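Local coordinates for Es1 family protein (Ehrlichia chaffeensis, PDB 3L3B) that is of unproven function but carries an amidotransferase-like domain of the DJ-1/PfpI family and may take part in isoprenoid biosynthesis, at residues L24-I29 with M110-G115; I103-F108 with R145-A150; A172-T177 with D205-F210. All blocks are in the same frame, centred on the assembly; numbering follows the deposited sequence.

Contact 1 (L24-I29 with M110-G115); sequences LNSAVI and MLVIPG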
# COMPACT_ATOMS: atom_id res chain seq x y z
N LEU B 24 -14.92 -18.46 0.09
CA LEU B 24 -13.73 -18.30 -0.79
C LEU B 24 -12.54 -17.71 -0.05
O LEU B 24 -12.68 -16.72 0.67
CB LEU B 24 -14.03 -17.39 -2.00
CG LEU B 24 -15.05 -17.84 -3.05
CD1 LEU B 24 -14.85 -17.09 -4.37
CD2 LEU B 24 -14.96 -19.33 -3.32
N ASN B 25 -11.38 -18.32 -0.25
CA ASN B 25 -10.12 -17.89 0.33
C ASN B 25 -9.02 -17.80 -0.72
O ASN B 25 -8.93 -18.67 -1.60
CB ASN B 25 -9.64 -18.92 1.33
CG ASN B 25 -10.45 -18.94 2.56
OD1 ASN B 25 -10.26 -18.10 3.44
ND2 ASN B 25 -11.36 -19.91 2.66
N SER B 26 -8.15 -16.79 -0.57
CA SER B 26 -7.00 -16.61 -1.48
C SER B 26 -5.71 -16.49 -0.72
O SER B 26 -5.66 -15.81 0.30
CB SER B 26 -7.18 -15.34 -2.29
OG SER B 26 -6.12 -15.25 -3.21
N ALA B 27 -4.66 -17.14 -1.21
CA ALA B 27 -3.31 -16.89 -0.73
C ALA B 27 -2.75 -15.70 -1.51
O ALA B 27 -3.13 -15.48 -2.67
CB ALA B 27 -2.42 -18.12 -0.91
N VAL B 28 -1.89 -14.90 -0.87
CA VAL B 28 -1.20 -13.79 -1.53
C VAL B 28 0.25 -13.93 -1.18
O VAL B 28 0.57 -14.02 0.01
CB VAL B 28 -1.73 -12.40 -1.06
CG1 VAL B 28 -0.91 -11.21 -1.71
CG2 VAL B 28 -3.24 -12.30 -1.35
N ILE B 29 1.13 -13.97 -2.19
CA ILE B 29 2.54 -14.14 -1.94
C ILE B 29 3.23 -12.79 -2.13
O ILE B 29 3.09 -12.13 -3.15
CB ILE B 29 3.18 -15.21 -2.83
CG1 ILE B 29 2.61 -16.58 -2.46
CG2 ILE B 29 4.68 -15.19 -2.64
CD1 ILE B 29 2.95 -17.75 -3.41
N MET B 110 -7.53 -20.12 -4.53
CA MET B 110 -6.77 -19.37 -5.51
C MET B 110 -5.52 -18.74 -4.86
O MET B 110 -5.41 -18.71 -3.64
CB MET B 110 -7.65 -18.27 -6.13
CG MET B 110 -8.23 -17.20 -5.11
SD MET B 110 -9.25 -15.86 -5.86
CE MET B 110 -7.98 -14.67 -6.24
N LEU B 111 -4.65 -18.20 -5.71
CA LEU B 111 -3.40 -17.58 -5.35
C LEU B 111 -3.28 -16.32 -6.16
O LEU B 111 -3.59 -16.32 -7.34
CB LEU B 111 -2.24 -18.52 -5.71
CG LEU B 111 -0.83 -17.98 -5.56
CD1 LEU B 111 -0.57 -17.69 -4.05
CD2 LEU B 111 0.19 -18.89 -6.13
N VAL B 112 -2.87 -15.21 -5.51
CA VAL B 112 -2.51 -13.99 -6.23
C VAL B 112 -1.08 -13.59 -5.85
O VAL B 112 -0.67 -13.68 -4.68
CB VAL B 112 -3.53 -12.85 -6.01
CG1 VAL B 112 -3.23 -11.68 -6.95
CG2 VAL B 112 -4.94 -13.36 -6.25
N ILE B 113 -0.31 -13.22 -6.87
CA ILE B 113 1.04 -12.75 -6.73
C ILE B 113 1.16 -11.32 -7.27
O ILE B 113 1.32 -11.11 -8.48
CB ILE B 113 2.02 -13.64 -7.52
CG1 ILE B 113 1.72 -15.12 -7.25
CG2 ILE B 113 3.43 -13.29 -7.10
CD1 ILE B 113 2.39 -16.11 -8.21
N PRO B 114 1.13 -10.32 -6.37
CA PRO B 114 1.42 -8.96 -6.83
C PRO B 114 2.79 -8.87 -7.48
O PRO B 114 3.64 -9.75 -7.29
CB PRO B 114 1.38 -8.15 -5.54
CG PRO B 114 0.52 -8.93 -4.60
CD PRO B 114 0.71 -10.37 -4.97
N GLY B 115 3.08 -7.81 -8.22
CA GLY B 115 4.38 -7.70 -8.82
C GLY B 115 5.35 -6.96 -7.90
O GLY B 115 5.17 -6.92 -6.66
O HOH W 1 4.34 -9.94 -4.48

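Contact 2 (I103-F108 with R145-A150); sequences IRVEEF and REFYNA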
# COMPACT_ATOMS: atom_id res chain seq x y z
N ILE B 103 2.39 -22.88 4.09
CA ILE B 103 1.17 -22.82 3.29
C ILE B 103 0.54 -24.20 3.12
O ILE B 103 1.23 -25.15 2.79
CB ILE B 103 1.42 -22.19 1.89
CG1 ILE B 103 0.12 -21.93 1.15
CG2 ILE B 103 2.34 -23.04 1.04
CD1 ILE B 103 0.22 -20.72 0.19
N ARG B 104 -0.76 -24.27 3.34
CA ARG B 104 -1.56 -25.47 3.15
C ARG B 104 -2.53 -25.14 2.00
O ARG B 104 -3.53 -24.44 2.19
CB ARG B 104 -2.28 -25.86 4.47
N VAL B 105 -2.22 -25.64 0.81
CA VAL B 105 -2.87 -25.17 -0.41
C VAL B 105 -4.35 -25.57 -0.45
O VAL B 105 -5.20 -24.82 -0.97
CB VAL B 105 -2.09 -25.65 -1.66
CG1 VAL B 105 -2.87 -25.40 -2.98
CG2 VAL B 105 -0.71 -24.99 -1.68
N GLU B 106 -4.66 -26.72 0.17
CA GLU B 106 -6.05 -27.19 0.33
C GLU B 106 -6.95 -26.18 1.07
O GLU B 106 -8.16 -26.19 0.91
CB GLU B 106 -6.08 -28.56 1.03
N GLU B 107 -6.36 -25.28 1.86
CA GLU B 107 -7.17 -24.27 2.58
C GLU B 107 -7.59 -23.10 1.71
O GLU B 107 -8.36 -22.26 2.16
CB GLU B 107 -6.43 -23.76 3.84
CG GLU B 107 -6.18 -24.85 4.88
CD GLU B 107 -5.39 -24.37 6.12
OE1 GLU B 107 -4.96 -25.24 6.91
OE2 GLU B 107 -5.19 -23.15 6.30
N PHE B 108 -7.07 -23.03 0.48
CA PHE B 108 -7.34 -21.93 -0.43
C PHE B 108 -7.98 -22.39 -1.74
O PHE B 108 -7.81 -23.53 -2.15
CB PHE B 108 -6.04 -21.13 -0.73
CG PHE B 108 -5.35 -20.64 0.49
CD1 PHE B 108 -5.78 -19.50 1.12
CD2 PHE B 108 -4.30 -21.36 1.04
CE1 PHE B 108 -5.16 -19.04 2.27
CE2 PHE B 108 -3.69 -20.95 2.18
CZ PHE B 108 -4.11 -19.77 2.82
N ARG B 145 3.39 -24.33 -8.13
CA ARG B 145 3.08 -25.62 -8.76
C ARG B 145 1.97 -26.37 -8.00
O ARG B 145 1.17 -27.07 -8.62
CB ARG B 145 4.33 -26.51 -8.85
CG ARG B 145 5.43 -25.97 -9.78
CD ARG B 145 5.16 -26.44 -11.18
NE ARG B 145 6.24 -26.23 -12.14
CZ ARG B 145 7.02 -27.17 -12.64
NH1 ARG B 145 7.93 -26.83 -13.56
NH2 ARG B 145 6.90 -28.44 -12.25
N GLU B 146 1.91 -26.25 -6.66
CA GLU B 146 0.85 -26.94 -5.92
C GLU B 146 -0.51 -26.36 -6.25
O GLU B 146 -1.47 -27.10 -6.43
CB GLU B 146 1.07 -26.93 -4.40
CG GLU B 146 2.02 -28.00 -3.92
CD GLU B 146 2.04 -28.12 -2.42
OE1 GLU B 146 1.16 -28.81 -1.87
OE2 GLU B 146 2.92 -27.50 -1.78
N PHE B 147 -0.59 -25.05 -6.36
CA PHE B 147 -1.84 -24.39 -6.79
C PHE B 147 -2.14 -24.83 -8.23
O PHE B 147 -3.27 -25.22 -8.52
CB PHE B 147 -1.74 -22.87 -6.73
CG PHE B 147 -2.10 -22.30 -5.37
CD1 PHE B 147 -3.44 -22.08 -5.03
CD2 PHE B 147 -1.14 -22.06 -4.44
CE1 PHE B 147 -3.80 -21.58 -3.77
CE2 PHE B 147 -1.49 -21.57 -3.18
CZ PHE B 147 -2.83 -21.33 -2.87
N TYR B 148 -1.15 -24.80 -9.09
CA TYR B 148 -1.38 -25.17 -10.51
C TYR B 148 -1.80 -26.62 -10.64
O TYR B 148 -2.78 -26.94 -11.34
CB TYR B 148 -0.16 -24.91 -11.37
CG TYR B 148 -0.39 -25.30 -12.80
CD1 TYR B 148 -1.17 -24.50 -13.62
CD2 TYR B 148 0.12 -26.48 -13.31
CE1 TYR B 148 -1.42 -24.88 -14.93
CE2 TYR B 148 -0.11 -26.87 -14.64
CZ TYR B 148 -0.88 -26.05 -15.43
OH TYR B 148 -1.16 -26.43 -16.72
N ASN B 149 -1.11 -27.51 -9.95
CA ASN B 149 -1.49 -28.94 -10.06
C ASN B 149 -2.84 -29.27 -9.40
O ASN B 149 -3.48 -30.20 -9.80
CB ASN B 149 -0.37 -29.84 -9.52
CG ASN B 149 0.86 -29.83 -10.42
OD1 ASN B 149 1.99 -29.82 -9.92
ND2 ASN B 149 0.64 -29.77 -11.74
N ALA B 150 -3.28 -28.48 -8.41
CA ALA B 150 -4.62 -28.60 -7.85
C ALA B 150 -5.71 -27.83 -8.65
O ALA B 150 -6.82 -27.73 -8.18
CB ALA B 150 -4.63 -28.12 -6.37

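Contact 3 (A172-T177 with D205-F210); sequences AKVKVT and DVNRIF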
# COMPACT_ATOMS: atom_id res chain seq x y z
N ALA B 172 3.75 -26.77 -18.72
CA ALA B 172 2.70 -26.05 -19.41
C ALA B 172 3.24 -24.85 -20.21
O ALA B 172 4.26 -24.24 -19.83
CB ALA B 172 1.68 -25.55 -18.36
N LYS B 173 2.53 -24.46 -21.26
CA LYS B 173 2.86 -23.26 -22.03
C LYS B 173 1.71 -22.27 -21.77
O LYS B 173 0.65 -22.45 -22.35
CB LYS B 173 2.94 -23.63 -23.52
CG LYS B 173 2.97 -22.44 -24.51
CD LYS B 173 3.35 -22.80 -25.93
CE LYS B 173 4.79 -23.15 -26.10
NZ LYS B 173 5.16 -23.01 -27.58
N VAL B 174 1.86 -21.34 -20.83
CA VAL B 174 0.69 -20.56 -20.40
C VAL B 174 0.69 -19.19 -21.04
O VAL B 174 1.71 -18.67 -21.46
CB VAL B 174 0.52 -20.45 -18.87
CG1 VAL B 174 0.70 -21.80 -18.15
CG2 VAL B 174 1.43 -19.38 -18.30
N LYS B 175 -0.50 -18.61 -21.09
CA LYS B 175 -0.73 -17.37 -21.80
C LYS B 175 -0.94 -16.28 -20.78
O LYS B 175 -1.81 -16.40 -19.93
CB LYS B 175 -2.00 -17.53 -22.62
CG LYS B 175 -2.42 -16.35 -23.41
CD LYS B 175 -3.65 -16.67 -24.26
CE LYS B 175 -4.86 -17.02 -23.39
NZ LYS B 175 -6.15 -16.48 -23.92
N VAL B 176 -0.17 -15.21 -20.91
CA VAL B 176 -0.25 -14.04 -19.98
C VAL B 176 0.01 -12.72 -20.69
O VAL B 176 0.49 -12.70 -21.82
CB VAL B 176 0.79 -14.15 -18.84
CG1 VAL B 176 0.59 -15.44 -18.00
CG2 VAL B 176 2.25 -14.09 -19.37
N THR B 177 -0.32 -11.60 -20.03
CA THR B 177 0.20 -10.27 -20.46
C THR B 177 1.21 -9.69 -19.44
O THR B 177 1.10 -9.91 -18.23
CB THR B 177 -0.91 -9.26 -20.60
OG1 THR B 177 -0.42 -8.08 -21.27
CG2 THR B 177 -1.43 -8.86 -19.21
N ASP B 205 -7.80 -19.55 -19.78
CA ASP B 205 -8.89 -20.35 -19.28
C ASP B 205 -8.59 -21.87 -19.33
O ASP B 205 -9.34 -22.65 -18.75
CB ASP B 205 -10.19 -20.02 -20.06
CG ASP B 205 -9.93 -19.65 -21.55
OD1 ASP B 205 -8.87 -19.01 -21.87
OD2 ASP B 205 -10.81 -19.96 -22.39
N VAL B 206 -7.54 -22.30 -20.03
CA VAL B 206 -7.09 -23.70 -19.97
C VAL B 206 -6.24 -23.97 -18.71
O VAL B 206 -6.42 -24.94 -18.00
CB VAL B 206 -6.29 -24.07 -21.25
CG1 VAL B 206 -5.64 -25.44 -21.11
CG2 VAL B 206 -7.22 -24.04 -22.51
N ASN B 207 -5.29 -23.07 -18.43
CA ASN B 207 -4.30 -23.27 -17.37
C ASN B 207 -4.65 -22.54 -16.09
O ASN B 207 -3.94 -22.66 -15.06
CB ASN B 207 -2.93 -22.84 -17.88
CG ASN B 207 -2.41 -23.77 -18.97
OD1 ASN B 207 -2.09 -24.93 -18.69
ND2 ASN B 207 -2.29 -23.26 -20.19
N ARG B 208 -5.75 -21.80 -16.15
CA ARG B 208 -6.25 -21.04 -14.98
C ARG B 208 -5.20 -20.07 -14.47
O ARG B 208 -4.91 -20.00 -13.26
CB ARG B 208 -6.69 -21.97 -13.87
CG ARG B 208 -7.72 -22.96 -14.26
CD ARG B 208 -7.39 -24.31 -13.62
NE ARG B 208 -8.52 -24.84 -12.89
CZ ARG B 208 -9.39 -25.73 -13.34
NH1 ARG B 208 -9.31 -26.25 -14.57
NH2 ARG B 208 -10.38 -26.10 -12.53
N ILE B 209 -4.63 -19.33 -15.41
CA ILE B 209 -3.69 -18.28 -15.08
C ILE B 209 -4.28 -16.93 -15.52
O ILE B 209 -4.79 -16.79 -16.64
CB ILE B 209 -2.32 -18.46 -15.77
CG1 ILE B 209 -1.72 -19.85 -15.55
CG2 ILE B 209 -1.37 -17.36 -15.26
CD1 ILE B 209 -1.46 -20.20 -14.15
N PHE B 210 -4.24 -15.94 -14.63
CA PHE B 210 -4.86 -14.64 -14.84
C PHE B 210 -3.80 -13.53 -14.60
O PHE B 210 -2.99 -13.67 -13.69
CB PHE B 210 -6.04 -14.48 -13.86
CG PHE B 210 -7.13 -15.55 -14.01
CD1 PHE B 210 -8.32 -15.27 -14.66
CD2 PHE B 210 -6.94 -16.83 -13.52
CE1 PHE B 210 -9.32 -16.24 -14.81
CE2 PHE B 210 -7.93 -17.84 -13.69
CZ PHE B 210 -9.14 -17.51 -14.33
O HOH W 2 -2.88 -14.86 -17.92

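Contact 1 (L24-I29 with M110-G115)
Leu111 reaches across to Ile29 and Ala27 on one face of the central sheet. Its CD1 lies 3.6 Å from Ile29 CD1 and 3.7 Å from Ala27 CB, so this one methyl touches both. Ile103 and Phe61 lie against Ala27 on this side, and Ile100 against Ile29. The other face carries Ser26, Val28, Met110 and Val112. Val28 CG1 meets Pro114 CD at 3.7 Å, the valine crossing the proline ring at about a right angle. Met110 CG sits between its own backbone N and carbonyl carbon (chi1 59°), which places it 3.4 Å from Ser26 OG; a bend about the CG-SD bond then brings CE back near the same hydroxyl. Helices 41-53 and 221-238 pack over this face, through Val47, Leu51, Met231 and Met235 among others.

Between the two faces run the backbone bonds: Ala27 N to Met110 O (3.0 Å), Val112 N to Ala27 O (2.9 Å) and Ile29 N to Val112 O (3.1 Å). Ala27 O is gripped twice, because Ser26 OG also donates to it at 3.0 Å from above the carbonyl plane, opposite to the face used by Val112 N. The pattern stops at Pro114, which has no N-H to offer Ile29 O; a water instead donates to both Ile29 O and Pro114 O. Just beyond, Gly115 N is bonded to Glu43 OE1 of helix 41-53, and Pro114 O to Ser160 OG at the start of helix 160-168. The two strands run parallel with a 31° twist, adjacent members of the parallel part of the mixed central sheet, sandwiched by helices, that forms the core of the DJ-1/PfpI fold.

Contact 2 (I103-F108 with R145-A150)
Val105 and Phe147 make the central contact, a CH-pi interaction. Val105 CG1 stands 3.8 Å from the centroid of the Phe147 ring and only 3° off its normal, so the methyl points squarely at the middle of one face. With CG1 anti to the valine's backbone N (chi1 170°), the second methyl is left beside that N, where it leans over the ring's CE2 corner.

The remaining side-chain contacts are apolar and run round this ring. Ile103 CD1 arrives at the edge, in the ring plane, 3.9 Å from Phe147 CE2. Phe108 CB lies near the plane on the other side of CZ, 3.8 Å from Phe147 CE1, so the two aromatic residues meet through a methylene and an oblique approach of their rings, without a stack. Toward solvent, Val105 CG2 rests 3.8 Å from Glu146 CB; the aliphatic base of the glutamate does the touching.

The backbone hydrogen bonds run within each segment. The 3-10 turn is closed by Glu107 N to Arg104 O and Phe108 N to Val105 O, each 3.0 Å, and the helix end by Ala150 N to Glu146 O, also 3.0 Å. Lys152, just past the helix, is an outside bridge: its NZ binds the carbonyls of both Val105 and Phe108, and its side chain touches Phe147.

The loop between strands 97-99 and 110-113 is thus pressed against the last turn of helix 138-149. Phe108 and Phe147 reach Ala27 of strand 24-29, Ile103 touches Phe61 of strand 56-62, and Arg145 and Tyr148 lean on Leu168 of helix 160-168.

Contact 3 (A172-T177 with D205-F210)
Val174 and Ile209 face each other from two segments whose backbones stay apart: the nearest CA pair, Val174 and Asn207, is 6.4 Å apart, and a water lies between Lys175 O and Ile209 O, the bond to Ile209 O being weak. Val174 CB approaches Ile209 CG1 at 4.0 Å, and Val176 CG1 meets Ile209 CG2 at 3.9 Å, so both branches of the isoleucine are used. Helix 160-168 closes the cluster, with Val165 on both valines and Leu168 on Ile209. Val174 CG1 also lies 3.8 Å from Asn207 CG, while Asn207 OD1 passes 3.8 Å from Ala172 CB and accepts a hydrogen bond from Tyr148 OH. Opposite Asp204 the chain bulges in the G1 manner, with Arg208 in a left-handed conformation (phi 58°) ahead of Ile209. The Asp204 carboxylate joins the two segments from just outside them, OD1 taking Lys175 N and OD2 taking Asn207 N. At the rim Lys175 NZ stops 4.2 Å from Asp205 OD1, beyond salt-bridge range. Apolar packing and the shared Asp204 therefore connect strand 175-176 to the edge region of the main sheet, and the charge pair probably adds a modest attraction at most.

How the contacts relate
From the N terminus, strand 24-29 opens contact 1, which closes when strand 110-113 pairs beside it. Contact 2 has already opened, in the loop just before that strand, and closes at the end of helix 138-149, so contacts 1 and 2 cross along the chain. They also touch in space: Phe108 and Phe147 lie against the backbones of Ser26, Ala27 and Met110. Contact 3 follows both, closing the excursion between residues 172-177 and 205-210. It lies about 16 Å from contact 1 (centre to centre); both reach the same sheet but do not touch each other. Through Tyr148, which joins contacts 2 and 3, helix 138-149 spans from the strands of contact 1 to the turn before strand 209-212.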